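PDB 5ISU: Lmo0135 protein from Listeria monocytogenes EGD-e, which probably binds peptides outside the cell as the substrate-binding protein CtaP of an ABC transporter. Local coordinates for residues 31-36 with 152-157; 27-32 with 39-44; 50-55 with 146-151; 106-111 with 163-168. One frame throughout, in Å; residues are numbered along the deposited sequence.

Contact 1 (31-36 with 152-157); sequences INPNYA and FPIPKH. With EDO (1,2-ethanediol), chain B.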
loop_
_atom_site.group_PDB
_atom_site.type_symbol
_atom_site.label_atom_id
_atom_site.label_comp_id
_atom_site.label_asym_id
_atom_site.label_seq_id
_atom_site.Cartn_x
_atom_site.Cartn_y
_atom_site.Cartn_z
ATOM N N ILE A 31 5.652 -15.658 -6.609
ATOM C CA ILE A 31 4.187 -15.617 -6.461
ATOM C C ILE A 31 3.744 -16.537 -5.309
ATOM O O ILE A 31 3.307 -17.683 -5.512
ATOM C CB ILE A 31 3.472 -15.979 -7.779
ATOM C CG1 ILE A 31 4.089 -15.167 -8.937
ATOM C CG2 ILE A 31 1.972 -15.710 -7.649
ATOM C CD1 ILE A 31 3.541 -15.492 -10.307
ATOM N N ASN A 32 3.863 -16.000 -4.098
ATOM C CA ASN A 32 3.551 -16.718 -2.863
ATOM C C ASN A 32 3.217 -15.642 -1.823
ATOM O O ASN A 32 4.061 -14.794 -1.519
ATOM C CB ASN A 32 4.762 -17.572 -2.444
ATOM C CG ASN A 32 4.471 -18.488 -1.254
ATOM O OD1 ASN A 32 3.966 -18.059 -0.216
ATOM N ND2 ASN A 32 4.814 -19.750 -1.400
ATOM N N PRO A 33 1.992 -15.671 -1.274
ATOM C CA PRO A 33 1.549 -14.635 -0.331
ATOM C C PRO A 33 2.356 -14.478 0.943
ATOM O O PRO A 33 2.212 -13.466 1.625
ATOM C CB PRO A 33 0.113 -15.040 -0.011
ATOM C CG PRO A 33 0.039 -16.475 -0.312
ATOM C CD PRO A 33 0.946 -16.695 -1.477
ATOM N N ASN A 34 3.155 -15.476 1.294
ATOM C CA ASN A 34 4.027 -15.351 2.469
ATOM C C ASN A 34 5.187 -14.375 2.189
ATOM O O ASN A 34 5.829 -13.921 3.115
ATOM C CB ASN A 34 4.612 -16.722 2.889
ATOM C CG ASN A 34 3.611 -17.612 3.607
ATOM O OD1 ASN A 34 2.425 -17.333 3.648
ATOM N ND2 ASN A 34 4.104 -18.695 4.189
ATOM N N TYR A 35 5.440 -14.054 0.918
ATOM C CA TYR A 35 6.562 -13.175 0.557
ATOM C C TYR A 35 6.206 -12.015 -0.377
ATOM O O TYR A 35 6.921 -11.021 -0.403
ATOM C CB TYR A 35 7.682 -14.022 -0.075
ATOM C CG TYR A 35 8.089 -15.179 0.819
ATOM C CD1 TYR A 35 8.998 -14.993 1.857
ATOM C CD2 TYR A 35 7.520 -16.444 0.658
ATOM C CE1 TYR A 35 9.338 -16.036 2.696
ATOM C CE2 TYR A 35 7.856 -17.491 1.486
ATOM C CZ TYR A 35 8.757 -17.283 2.512
ATOM O OH TYR A 35 9.094 -18.326 3.339
ATOM N N ALA A 36 5.102 -12.117 -1.126
ATOM C CA ALA A 36 4.762 -11.064 -2.097
ATOM C C ALA A 36 4.681 -9.664 -1.489
ATOM O O ALA A 36 3.960 -9.462 -0.531
ATOM C CB ALA A 36 3.458 -11.394 -2.810
ATOM N N PHE A 152 -3.855 -14.481 3.206
ATOM C CA PHE A 152 -4.050 -15.423 2.087
ATOM C C PHE A 152 -3.405 -16.754 2.478
ATOM O O PHE A 152 -2.198 -16.803 2.661
ATOM C CB PHE A 152 -3.364 -14.916 0.802
ATOM C CG PHE A 152 -3.932 -13.632 0.244
ATOM C CD1 PHE A 152 -3.599 -12.408 0.798
ATOM C CD2 PHE A 152 -4.752 -13.647 -0.887
ATOM C CE1 PHE A 152 -4.104 -11.218 0.261
ATOM C CE2 PHE A 152 -5.269 -12.474 -1.422
ATOM C CZ PHE A 152 -4.939 -11.254 -0.848
ATOM N N PRO A 153 -4.197 -17.833 2.624
ATOM C CA PRO A 153 -3.546 -19.080 2.977
ATOM C C PRO A 153 -2.809 -19.742 1.815
ATOM O O PRO A 153 -3.106 -19.468 0.630
ATOM C CB PRO A 153 -4.707 -19.971 3.440
ATOM C CG PRO A 153 -5.912 -19.400 2.820
ATOM C CD PRO A 153 -5.662 -17.926 2.722
ATOM N N ILE A 154 -1.814 -20.562 2.167
ATOM C CA ILE A 154 -1.071 -21.363 1.176
ATOM C C ILE A 154 -1.404 -22.845 1.424
ATOM O O ILE A 154 -1.942 -23.188 2.463
ATOM C CB ILE A 154 0.445 -21.044 1.136
ATOM C CG1 ILE A 154 1.156 -21.362 2.460
ATOM C CG2 ILE A 154 0.640 -19.577 0.790
ATOM C CD1 ILE A 154 2.658 -21.135 2.403
ATOM N N PRO A 155 -1.172 -23.709 0.433
ATOM C CA PRO A 155 -1.561 -25.109 0.636
ATOM C C PRO A 155 -0.533 -25.971 1.389
ATOM O O PRO A 155 0.642 -26.005 1.029
ATOM C CB PRO A 155 -1.791 -25.614 -0.782
ATOM C CG PRO A 155 -1.008 -24.716 -1.661
ATOM C CD PRO A 155 -0.878 -23.402 -0.978
ATOM N N LYS A 156 -1.007 -26.663 2.421
ATOM C CA LYS A 156 -0.181 -27.531 3.239
ATOM C C LYS A 156 0.331 -28.723 2.404
ATOM O O LYS A 156 1.534 -29.010 2.395
ATOM C CB LYS A 156 -0.992 -27.993 4.461
ATOM C CG LYS A 156 -0.304 -28.953 5.437
ATOM C CD LYS A 156 -1.245 -29.243 6.605
ATOM C CE LYS A 156 -0.728 -30.318 7.558
ATOM N NZ LYS A 156 0.523 -29.927 8.266
ATOM N N HIS A 157 -0.563 -29.362 1.640
ATOM C CA HIS A 157 -0.157 -30.520 0.837
ATOM C C HIS A 157 0.982 -30.218 -0.169
ATOM O O HIS A 157 1.679 -31.124 -0.612
ATOM C CB HIS A 157 -1.365 -31.154 0.126
ATOM C CG HIS A 157 -1.871 -30.368 -1.045
ATOM N ND1 HIS A 157 -2.727 -29.297 -0.911
ATOM C CD2 HIS A 157 -1.653 -30.517 -2.373
ATOM C CE1 HIS A 157 -2.992 -28.801 -2.106
ATOM N NE2 HIS A 157 -2.366 -29.532 -3.012
HETATM C C1 EDO B . 2.761 -27.509 10.498
HETATM O O1 EDO B . 3.693 -26.439 10.322
HETATM C C2 EDO B . 1.452 -26.950 11.035
HETATM O O2 EDO B . 0.351 -27.584 10.384
HETATM O O HOH W 1 0.254 -15.640 3.587
#
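Ile154 meets the turn at Asn32-Asn34 through both of its branches. Its CB points toward 31-36, and CG1 stands between the backbone N and the carbonyl carbon (chi1 63°), which leaves CG2 beside the backbone N. CG2 presses on the proline ring: Ile154 CG2 to Pro33 CG is 3.3 Å, tighter than usual for two carbons, and Asn32 OD1 lies 3.8 Å from the same methyl. The other branch extends through CG1 to CD1, which reaches the side-chain amide of Asn34, with Ile154 CD1 3.4 Å from Asn34 ND2; the two side chains cross at about a right angle. Pro33 also packs on Phe152, its CB 3.6 Å from Phe152 CB. The turn has its own lock, an Asx turn in which Asn34 N donates to Asn32 OD1 over 3.1 Å, in the carbonyl plane and on a lone pair. No direct hydrogen bond crosses between the segments. Instead, one water donates both to Asn34 OD1 and to Phe152 O, at 2.8 Å and 2.9 Å. The two amide nitrogens are held from outside, Asn32 ND2 by Asn171 and Asn34 ND2 by Ser102. The contact thus joins the loop between strand 19-24 and helix 39-48 to the lead-in of helix 156-159: Pro33 touches helix 39-48 at Gln45, while Asn34 and Ile154 rest on helix 93-104.

Contact 2 (27-32 with 39-44); sequences DPEVIN and RVTLTI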
loop_
_atom_site.group_PDB
_atom_site.type_symbol
_atom_site.label_atom_id
_atom_site.label_comp_id
_atom_site.label_asym_id
_atom_site.label_seq_id
_atom_site.Cartn_x
_atom_site.Cartn_y
_atom_site.Cartn_z
ATOM N N ASP A 27 8.486 -7.741 -14.353
ATOM C CA ASP A 27 8.356 -9.172 -14.072
ATOM C C ASP A 27 7.954 -9.379 -12.636
ATOM O O ASP A 27 8.393 -8.636 -11.753
ATOM C CB ASP A 27 9.671 -9.954 -14.280
ATOM C CG ASP A 27 10.050 -10.122 -15.745
ATOM O OD1 ASP A 27 10.693 -9.208 -16.318
ATOM O OD2 ASP A 27 9.782 -11.223 -16.290
ATOM N N PRO A 28 7.144 -10.416 -12.378
ATOM C CA PRO A 28 6.815 -10.672 -10.997
ATOM C C PRO A 28 8.014 -11.311 -10.293
ATOM O O PRO A 28 8.969 -11.717 -10.950
ATOM C CB PRO A 28 5.671 -11.671 -11.101
ATOM C CG PRO A 28 5.995 -12.453 -12.331
ATOM C CD PRO A 28 6.679 -11.497 -13.267
ATOM N N GLU A 29 7.966 -11.356 -8.964
ATOM C CA GLU A 29 9.009 -12.017 -8.170
ATOM C C GLU A 29 8.391 -13.361 -7.743
ATOM O O GLU A 29 7.747 -14.005 -8.563
ATOM C CB GLU A 29 9.468 -11.124 -7.009
ATOM C CG GLU A 29 10.075 -9.802 -7.479
ATOM C CD GLU A 29 10.493 -8.884 -6.336
ATOM O OE1 GLU A 29 10.835 -9.384 -5.239
ATOM O OE2 GLU A 29 10.502 -7.650 -6.542
ATOM N N VAL A 30 8.540 -13.782 -6.492
ATOM C CA VAL A 30 7.977 -15.063 -6.073
ATOM C C VAL A 30 6.459 -14.950 -5.816
ATOM O O VAL A 30 6.029 -14.247 -4.902
ATOM C CB VAL A 30 8.695 -15.571 -4.815
ATOM C CG1 VAL A 30 8.172 -16.942 -4.416
ATOM C CG2 VAL A 30 10.201 -15.628 -5.061
ATOM N N ILE A 31 5.652 -15.658 -6.609
ATOM C CA ILE A 31 4.187 -15.617 -6.461
ATOM C C ILE A 31 3.744 -16.537 -5.309
ATOM O O ILE A 31 3.307 -17.683 -5.512
ATOM C CB ILE A 31 3.472 -15.979 -7.779
ATOM C CG1 ILE A 31 4.089 -15.167 -8.937
ATOM C CG2 ILE A 31 1.972 -15.710 -7.649
ATOM C CD1 ILE A 31 3.541 -15.492 -10.307
ATOM N N ASN A 32 3.863 -16.000 -4.098
ATOM C CA ASN A 32 3.551 -16.718 -2.863
ATOM C C ASN A 32 3.217 -15.642 -1.823
ATOM O O ASN A 32 4.061 -14.794 -1.519
ATOM C CB ASN A 32 4.762 -17.572 -2.444
ATOM C CG ASN A 32 4.471 -18.488 -1.254
ATOM O OD1 ASN A 32 3.966 -18.059 -0.216
ATOM N ND2 ASN A 32 4.814 -19.750 -1.400
ATOM N N ARG A 39 4.401 -4.458 -6.506
ATOM C CA ARG A 39 3.132 -4.213 -7.208
ATOM C C ARG A 39 2.744 -5.296 -8.212
ATOM O O ARG A 39 1.591 -5.749 -8.214
ATOM C CB ARG A 39 3.135 -2.805 -7.853
ATOM C CG ARG A 39 2.023 -2.539 -8.871
ATOM C CD ARG A 39 1.873 -1.060 -9.253
ATOM N NE ARG A 39 0.996 -0.302 -8.335
ATOM C CZ ARG A 39 1.378 0.427 -7.281
ATOM N NH1 ARG A 39 0.452 1.043 -6.553
ATOM N NH2 ARG A 39 2.663 0.559 -6.939
ATOM N N VAL A 40 3.701 -5.768 -9.007
ATOM C CA VAL A 40 3.397 -6.768 -10.025
ATOM C C VAL A 40 3.045 -8.120 -9.429
ATOM O O VAL A 40 2.048 -8.736 -9.827
ATOM C CB VAL A 40 4.523 -6.909 -11.053
ATOM C CG1 VAL A 40 4.159 -7.976 -12.088
ATOM C CG2 VAL A 40 4.771 -5.573 -11.729
ATOM N N THR A 41 3.825 -8.565 -8.457
ATOM C CA THR A 41 3.579 -9.859 -7.845
ATOM C C THR A 41 2.237 -9.864 -7.120
ATOM O O THR A 41 1.493 -10.852 -7.181
ATOM C CB THR A 41 4.693 -10.252 -6.836
ATOM O OG1 THR A 41 5.972 -10.156 -7.457
ATOM C CG2 THR A 41 4.513 -11.655 -6.353
ATOM N N LEU A 42 1.936 -8.775 -6.420
ATOM C CA LEU A 42 0.668 -8.687 -5.693
ATOM C C LEU A 42 -0.518 -8.677 -6.652
ATOM O O LEU A 42 -1.569 -9.230 -6.349
ATOM C CB LEU A 42 0.632 -7.441 -4.777
ATOM C CG LEU A 42 1.448 -7.541 -3.485
ATOM C CD1 LEU A 42 1.574 -6.209 -2.748
ATOM C CD2 LEU A 42 0.852 -8.593 -2.560
ATOM N N THR A 43 -0.338 -8.034 -7.802
ATOM C CA THR A 43 -1.386 -7.937 -8.800
ATOM C C THR A 43 -1.717 -9.335 -9.318
ATOM O O THR A 43 -2.884 -9.694 -9.445
ATOM C CB THR A 43 -0.939 -7.020 -9.965
ATOM O OG1 THR A 43 -0.671 -5.713 -9.468
ATOM C CG2 THR A 43 -2.007 -6.914 -11.056
ATOM N N ILE A 44 -0.680 -10.135 -9.563
ATOM C CA ILE A 44 -0.868 -11.498 -10.070
ATOM C C ILE A 44 -1.423 -12.398 -8.963
ATOM O O ILE A 44 -2.368 -13.184 -9.194
ATOM C CB ILE A 44 0.421 -12.044 -10.727
ATOM C CG1 ILE A 44 0.753 -11.172 -11.945
ATOM C CG2 ILE A 44 0.243 -13.497 -11.143
ATOM C CD1 ILE A 44 2.025 -11.527 -12.666
#
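Thr41, Ile31 and Ile44 have the most surface buried where the loop 27-32, with an inverse gamma turn centred on Ile31, folds back over the first turns of helix 39-48. Thr41 uses both branches. With OG1 beside its own backbone N (chi1 -53°), the hydroxyl receives the backbone N-H of Glu29: Glu29 N to Thr41 OG1 is 2.8 Å and nearly straight, at 172°. The same oxygen is also hydrogen-bonded to Asp38 OD1, just before the helix, so one hydroxyl ties the loop to the helix start. Its methyl turns to the next part of the loop, and Thr41 CG2 lies 3.3 Å from Val30 O. Ile44, one helical turn on, gives the apolar half of the contact and likewise divides its branches. Ile44 CG2 meets the end of Ile31 at CD1, 3.9 Å away, whereas Ile44 CD1 reaches back to Pro28 CB at 4.0 Å. Both pairs of side chains cross obliquely. Ile44 also touches Phe211 on strand 208-213, which places this side of the helix against the sheet that contains strand 19-24. The proline bridges the polar and apolar halves, since its CA lies close to the threonine hydroxyl while its ring touches Ile44. On the preceding turn of the helix, Val40 CG1 packs against the backbone at the start of the proline, 3.9 Å from Pro28 N.

Contact 3 (50-55 with 146-151); sequences APLFWE and NTIKTF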
loop_
_atom_site.group_PDB
_atom_site.type_symbol
_atom_site.label_atom_id
_atom_site.label_comp_id
_atom_site.label_asym_id
_atom_site.label_seq_id
_atom_site.Cartn_x
_atom_site.Cartn_y
_atom_site.Cartn_z
ATOM N N ALA A 50 -7.012 -16.487 -3.061
ATOM C CA ALA A 50 -8.095 -15.838 -2.362
ATOM C C ALA A 50 -7.689 -15.613 -0.875
ATOM O O ALA A 50 -6.958 -16.428 -0.302
ATOM C CB ALA A 50 -9.338 -16.694 -2.443
ATOM N N PRO A 51 -8.148 -14.500 -0.258
ATOM C CA PRO A 51 -7.875 -14.243 1.162
ATOM C C PRO A 51 -9.005 -14.778 2.077
ATOM O O PRO A 51 -10.032 -15.238 1.585
ATOM C CB PRO A 51 -7.856 -12.724 1.212
ATOM C CG PRO A 51 -8.946 -12.348 0.240
ATOM C CD PRO A 51 -8.845 -13.353 -0.884
ATOM N N LEU A 52 -8.820 -14.721 3.394
ATOM C CA LEU A 52 -9.896 -15.137 4.301
ATOM C C LEU A 52 -11.029 -14.113 4.192
ATOM O O LEU A 52 -12.204 -14.474 4.132
ATOM C CB LEU A 52 -9.412 -15.230 5.741
ATOM C CG LEU A 52 -8.331 -16.278 6.006
ATOM C CD1 LEU A 52 -7.795 -16.141 7.424
ATOM C CD2 LEU A 52 -8.858 -17.681 5.757
ATOM N N PHE A 53 -10.646 -12.836 4.176
ATOM C CA PHE A 53 -11.576 -11.718 4.061
ATOM C C PHE A 53 -11.005 -10.736 3.061
ATOM O O PHE A 53 -9.786 -10.667 2.893
ATOM C CB PHE A 53 -11.735 -11.014 5.399
ATOM C CG PHE A 53 -12.296 -11.890 6.479
ATOM C CD1 PHE A 53 -11.460 -12.683 7.238
ATOM C CD2 PHE A 53 -13.661 -11.919 6.728
ATOM C CE1 PHE A 53 -11.972 -13.489 8.245
ATOM C CE2 PHE A 53 -14.185 -12.720 7.719
ATOM C CZ PHE A 53 -13.337 -13.511 8.489
ATOM N N TRP A 54 -11.877 -9.986 2.393
ATOM C CA TRP A 54 -11.424 -8.985 1.447
ATOM C C TRP A 54 -11.014 -7.742 2.240
ATOM O O TRP A 54 -11.804 -7.196 2.971
ATOM C CB TRP A 54 -12.524 -8.628 0.440
ATOM C CG TRP A 54 -13.024 -9.764 -0.397
ATOM C CD1 TRP A 54 -14.246 -10.348 -0.325
ATOM C CD2 TRP A 54 -12.310 -10.457 -1.430
ATOM N NE1 TRP A 54 -14.355 -11.344 -1.259
ATOM C CE2 TRP A 54 -13.176 -11.437 -1.948
ATOM C CE3 TRP A 54 -11.033 -10.336 -1.968
ATOM C CZ2 TRP A 54 -12.804 -12.295 -2.984
ATOM C CZ3 TRP A 54 -10.650 -11.198 -3.006
ATOM C CH2 TRP A 54 -11.525 -12.167 -3.489
ATOM N N GLU A 55 -9.764 -7.323 2.080
ATOM C CA GLU A 55 -9.193 -6.168 2.786
ATOM C C GLU A 55 -9.937 -4.855 2.573
ATOM O O GLU A 55 -10.230 -4.147 3.528
ATOM C CB GLU A 55 -7.713 -5.982 2.356
ATOM C CG GLU A 55 -7.042 -4.698 2.854
ATOM C CD GLU A 55 -5.551 -4.616 2.532
ATOM O OE1 GLU A 55 -5.057 -5.449 1.753
ATOM O OE2 GLU A 55 -4.873 -3.698 3.061
ATOM N N ASN A 146 -6.918 -6.756 11.731
ATOM C CA ASN A 146 -6.483 -6.342 10.403
ATOM C C ASN A 146 -5.584 -7.402 9.749
ATOM O O ASN A 146 -5.693 -7.667 8.537
ATOM C CB ASN A 146 -5.728 -5.029 10.482
ATOM C CG ASN A 146 -5.272 -4.538 9.123
ATOM O OD1 ASN A 146 -6.083 -4.209 8.262
ATOM N ND2 ASN A 146 -3.966 -4.478 8.930
ATOM N N THR A 147 -4.684 -7.985 10.538
ATOM C CA THR A 147 -3.808 -9.041 10.046
ATOM C C THR A 147 -4.662 -10.223 9.534
ATOM O O THR A 147 -4.358 -10.810 8.503
ATOM C CB THR A 147 -2.847 -9.513 11.157
ATOM O OG1 THR A 147 -2.082 -8.400 11.630
ATOM C CG2 THR A 147 -1.922 -10.556 10.645
ATOM N N ILE A 148 -5.730 -10.566 10.249
ATOM C CA ILE A 148 -6.627 -11.630 9.795
ATOM C C ILE A 148 -7.326 -11.241 8.474
ATOM O O ILE A 148 -7.541 -12.093 7.619
ATOM C CB ILE A 148 -7.687 -11.988 10.867
ATOM C CG1 ILE A 148 -7.025 -12.707 12.039
ATOM C CG2 ILE A 148 -8.770 -12.905 10.307
ATOM C CD1 ILE A 148 -7.979 -12.988 13.185
ATOM N N LYS A 149 -7.675 -9.958 8.332
ATOM C CA LYS A 149 -8.350 -9.437 7.125
ATOM C C LYS A 149 -7.442 -9.232 5.905
ATOM O O LYS A 149 -7.934 -8.838 4.857
ATOM C CB LYS A 149 -9.014 -8.092 7.412
ATOM C CG LYS A 149 -10.001 -8.065 8.548
ATOM C CD LYS A 149 -11.243 -8.867 8.297
ATOM C CE LYS A 149 -12.264 -8.526 9.368
ATOM N NZ LYS A 149 -13.529 -9.265 9.145
ATOM N N THR A 150 -6.135 -9.445 6.053
ATOM C CA THR A 150 -5.165 -9.314 4.951
ATOM C C THR A 150 -4.378 -10.629 4.782
ATOM O O THR A 150 -3.241 -10.627 4.311
ATOM C CB THR A 150 -4.178 -8.128 5.198
ATOM O OG1 THR A 150 -3.482 -8.305 6.453
ATOM C CG2 THR A 150 -4.917 -6.784 5.224
ATOM N N PHE A 151 -5.037 -11.751 5.088
ATOM C CA PHE A 151 -4.422 -13.062 5.099
ATOM C C PHE A 151 -4.851 -14.000 3.955
ATOM O O PHE A 151 -6.050 -14.312 3.798
ATOM C CB PHE A 151 -4.776 -13.725 6.433
ATOM C CG PHE A 151 -3.974 -14.947 6.731
ATOM C CD1 PHE A 151 -2.773 -14.839 7.399
ATOM C CD2 PHE A 151 -4.413 -16.198 6.354
ATOM C CE1 PHE A 151 -2.007 -15.957 7.678
ATOM C CE2 PHE A 151 -3.662 -17.322 6.635
ATOM C CZ PHE A 151 -2.454 -17.199 7.308
HETATM O O HOH W 2 -7.909 -12.061 4.767
HETATM O O HOH W 3 -5.179 -3.139 5.783
#
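A water is gripped from both segments: Phe53 N and Phe151 N each donate to it at 2.9 Å, and it lies 2.9 Å from Ile148 O, to which it can donate. It therefore stands between the loop 50-55 and helix 144-148 with the residues that follow it. Beside it, a direct backbone bond runs from Leu52 N to Phe151 O, 2.8 Å. Leu52 and Phe151 continue side by side and point the same way, with Leu52 CD1 3.5 Å from Phe151 CD2. Paired with Phe53 in the register, Lys149 bends at chi2 (-67°), which turns CD back over Phe53, 3.6 Å from Phe53 CB. Its ammonium then lies over one face of the ring, offset toward the rim, with Lys149 NZ 3.9 Å from the Phe53 centroid and 23° off the normal: a cation-pi contact. NZ also has a weak hydrogen bond to Gly58 O. At the outer end, a second water donates to both Glu55 OE2 and Asn146 OD1, while Thr150 CG2 packs against Glu55 CD. Leu52, Phe53 and Ile148 reach strands 63-68 and 74-79, so this is core packing, in which a helix, the residues after it and a loop cover an antiparallel sheet of a family 5 solute-binding protein.

Contact 4 (106-111 with 163-168); sequences TKQNSP and ENIEKS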
loop_
_atom_site.group_PDB
_atom_site.type_symbol
_atom_site.label_atom_id
_atom_site.label_comp_id
_atom_site.label_asym_id
_atom_site.label_seq_id
_atom_site.Cartn_x
_atom_site.Cartn_y
_atom_site.Cartn_z
ATOM N N THR A 106 11.016 -18.871 11.838
ATOM C CA THR A 106 12.084 -17.909 11.545
ATOM C C THR A 106 12.982 -18.289 10.367
ATOM O O THR A 106 13.422 -17.399 9.631
ATOM C CB THR A 106 12.966 -17.630 12.793
ATOM O OG1 THR A 106 13.315 -18.868 13.410
ATOM C CG2 THR A 106 12.227 -16.762 13.815
ATOM N N LYS A 107 13.247 -19.587 10.171
ATOM C CA LYS A 107 14.100 -20.015 9.048
ATOM C C LYS A 107 13.509 -19.673 7.654
ATOM O O LYS A 107 14.254 -19.605 6.671
ATOM C CB LYS A 107 14.426 -21.519 9.118
ATOM C CG LYS A 107 13.238 -22.465 8.954
ATOM C CD LYS A 107 13.633 -23.946 9.021
ATOM C CE LYS A 107 14.430 -24.395 7.798
ATOM N NZ LYS A 107 14.708 -25.867 7.756
ATOM N N GLN A 108 12.193 -19.443 7.571
ATOM C CA GLN A 108 11.557 -19.120 6.284
ATOM C C GLN A 108 11.717 -17.638 5.876
ATOM O O GLN A 108 11.418 -17.285 4.722
ATOM C CB GLN A 108 10.062 -19.512 6.295
ATOM C CG GLN A 108 9.769 -20.999 6.521
ATOM C CD GLN A 108 10.294 -21.926 5.420
ATOM O OE1 GLN A 108 10.688 -21.483 4.331
ATOM N NE2 GLN A 108 10.296 -23.229 5.705
ATOM N N ASN A 109 12.180 -16.786 6.809
ATOM C CA ASN A 109 12.371 -15.344 6.549
ATOM C C ASN A 109 11.141 -14.669 5.939
ATOM O O ASN A 109 11.264 -13.972 4.921
ATOM C CB ASN A 109 13.563 -15.097 5.607
ATOM C CG ASN A 109 14.902 -15.439 6.227
ATOM O OD1 ASN A 109 15.144 -15.219 7.427
ATOM N ND2 ASN A 109 15.815 -15.929 5.386
ATOM N N SER A 110 9.964 -14.890 6.520
ATOM C CA SER A 110 8.746 -14.242 6.003
ATOM C C SER A 110 8.697 -12.793 6.464
ATOM O O SER A 110 8.789 -12.545 7.653
ATOM C CB SER A 110 7.454 -14.948 6.449
ATOM O OG SER A 110 6.303 -14.323 5.829
ATOM N N PRO A 111 8.500 -11.834 5.525
ATOM C CA PRO A 111 8.462 -10.432 5.942
ATOM C C PRO A 111 7.280 -10.037 6.842
ATOM O O PRO A 111 7.361 -9.008 7.504
ATOM C CB PRO A 111 8.451 -9.656 4.615
ATOM C CG PRO A 111 8.041 -10.631 3.567
ATOM C CD PRO A 111 8.479 -11.976 4.054
ATOM N N GLU A 163 11.942 -26.962 3.048
ATOM C CA GLU A 163 12.833 -26.203 3.926
ATOM C C GLU A 163 12.920 -24.720 3.616
ATOM O O GLU A 163 12.995 -23.913 4.539
ATOM C CB GLU A 163 14.242 -26.782 3.931
ATOM C CG GLU A 163 14.343 -28.212 4.429
ATOM C CD GLU A 163 15.710 -28.502 5.020
ATOM O OE1 GLU A 163 16.156 -27.665 5.836
ATOM O OE2 GLU A 163 16.325 -29.560 4.715
ATOM N N ASN A 164 12.969 -24.363 2.331
ATOM C CA ASN A 164 13.012 -22.951 1.919
ATOM C C ASN A 164 11.861 -22.686 0.946
ATOM O O ASN A 164 11.957 -22.949 -0.257
ATOM C CB ASN A 164 14.369 -22.571 1.313
ATOM C CG ASN A 164 14.494 -21.069 1.053
ATOM O OD1 ASN A 164 13.503 -20.382 0.782
ATOM N ND2 ASN A 164 15.719 -20.558 1.129
ATOM N N ILE A 165 10.785 -22.129 1.485
ATOM C CA ILE A 165 9.586 -21.881 0.716
ATOM C C ILE A 165 9.780 -20.800 -0.336
ATOM O O ILE A 165 9.316 -20.968 -1.463
ATOM C CB ILE A 165 8.383 -21.545 1.628
ATOM C CG1 ILE A 165 8.104 -22.722 2.571
ATOM C CG2 ILE A 165 7.139 -21.260 0.793
ATOM C CD1 ILE A 165 7.038 -22.459 3.612
ATOM N N GLU A 166 10.484 -19.726 0.008
ATOM C CA GLU A 166 10.683 -18.619 -0.931
ATOM C C GLU A 166 11.426 -19.029 -2.229
ATOM O O GLU A 166 11.136 -18.493 -3.293
ATOM C CB GLU A 166 11.393 -17.435 -0.240
ATOM C CG GLU A 166 11.454 -16.146 -1.074
ATOM C CD GLU A 166 12.160 -14.981 -0.370
ATOM O OE1 GLU A 166 13.142 -15.223 0.371
ATOM O OE2 GLU A 166 11.758 -13.806 -0.591
ATOM N N LYS A 167 12.356 -19.978 -2.140
ATOM C CA LYS A 167 13.150 -20.413 -3.307
ATOM C C LYS A 167 12.626 -21.674 -3.996
ATOM O O LYS A 167 13.076 -21.996 -5.087
ATOM C CB LYS A 167 14.639 -20.602 -2.927
ATOM C CG LYS A 167 15.478 -19.321 -2.892
ATOM C CD LYS A 167 14.860 -18.236 -2.014
ATOM C CE LYS A 167 15.736 -16.998 -1.870
ATOM N NZ LYS A 167 16.987 -17.275 -1.120
ATOM N N SER A 168 11.687 -22.375 -3.365
ATOM C CA SER A 168 11.117 -23.617 -3.921
ATOM C C SER A 168 10.606 -23.483 -5.360
ATOM O O SER A 168 9.899 -22.528 -5.692
ATOM C CB SER A 168 9.969 -24.117 -3.034
ATOM O OG SER A 168 9.350 -25.275 -3.574
#
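Gln108 and Ile165 make the central contact: Ile165 N donates to Gln108 OE1 over 2.9 Å, almost straight at 175°, with the donor tilted 20° from the amide plane. The amide also packs on the isoleucine side chain, Gln108 OE1 being 3.4 Å from Ile165 CG1, and the two side chains cross at about a right angle. A bend at chi2 (-64°) brings Gln108 CD into this position. On the exposed side, Lys107 NZ forms a salt bridge with Glu163 OE1 at 3.0 Å, meeting the carboxylate on its anti side, somewhat out of its plane. In the next shell, Gln108 NE2 makes a weak hydrogen bond to Val162 O, and Asn164 OD1 accepts from Lys167 N, which lies above its carbonyl plane, in an Asx motif spanning 164-167. Asn171 ND2 takes up Ile165 O. The contact joins the 3-10 turn after helix 93-104 to the loop between helix 156-159 and strand 180-186, and Ile165 touches Ser102 of helix 93-104.

From the N terminus, contact 2 closes first, a short loop of six residues between strand 19-24 and helix 39-48. Contact 1 starts from the same loop, sharing Ile31 and Asn32, but spans to the approach to helix 156-159. Contact 3 nests within that span, joining the loop after helix 39-48 to helix 144-148 and the residues after it. Contact 4 opens inside the spans of contacts 1 and 3 and closes beyond both, so it crosses each of them; it joins the turn after helix 93-104 to the loop before strand 180-186. Contacts 1 and 4 meet directly through probable hydrogen bonds from Tyr35 OH to Gln108 O and from Ser110 OG to Asn34 O. Contacts 2 and 3 do not touch.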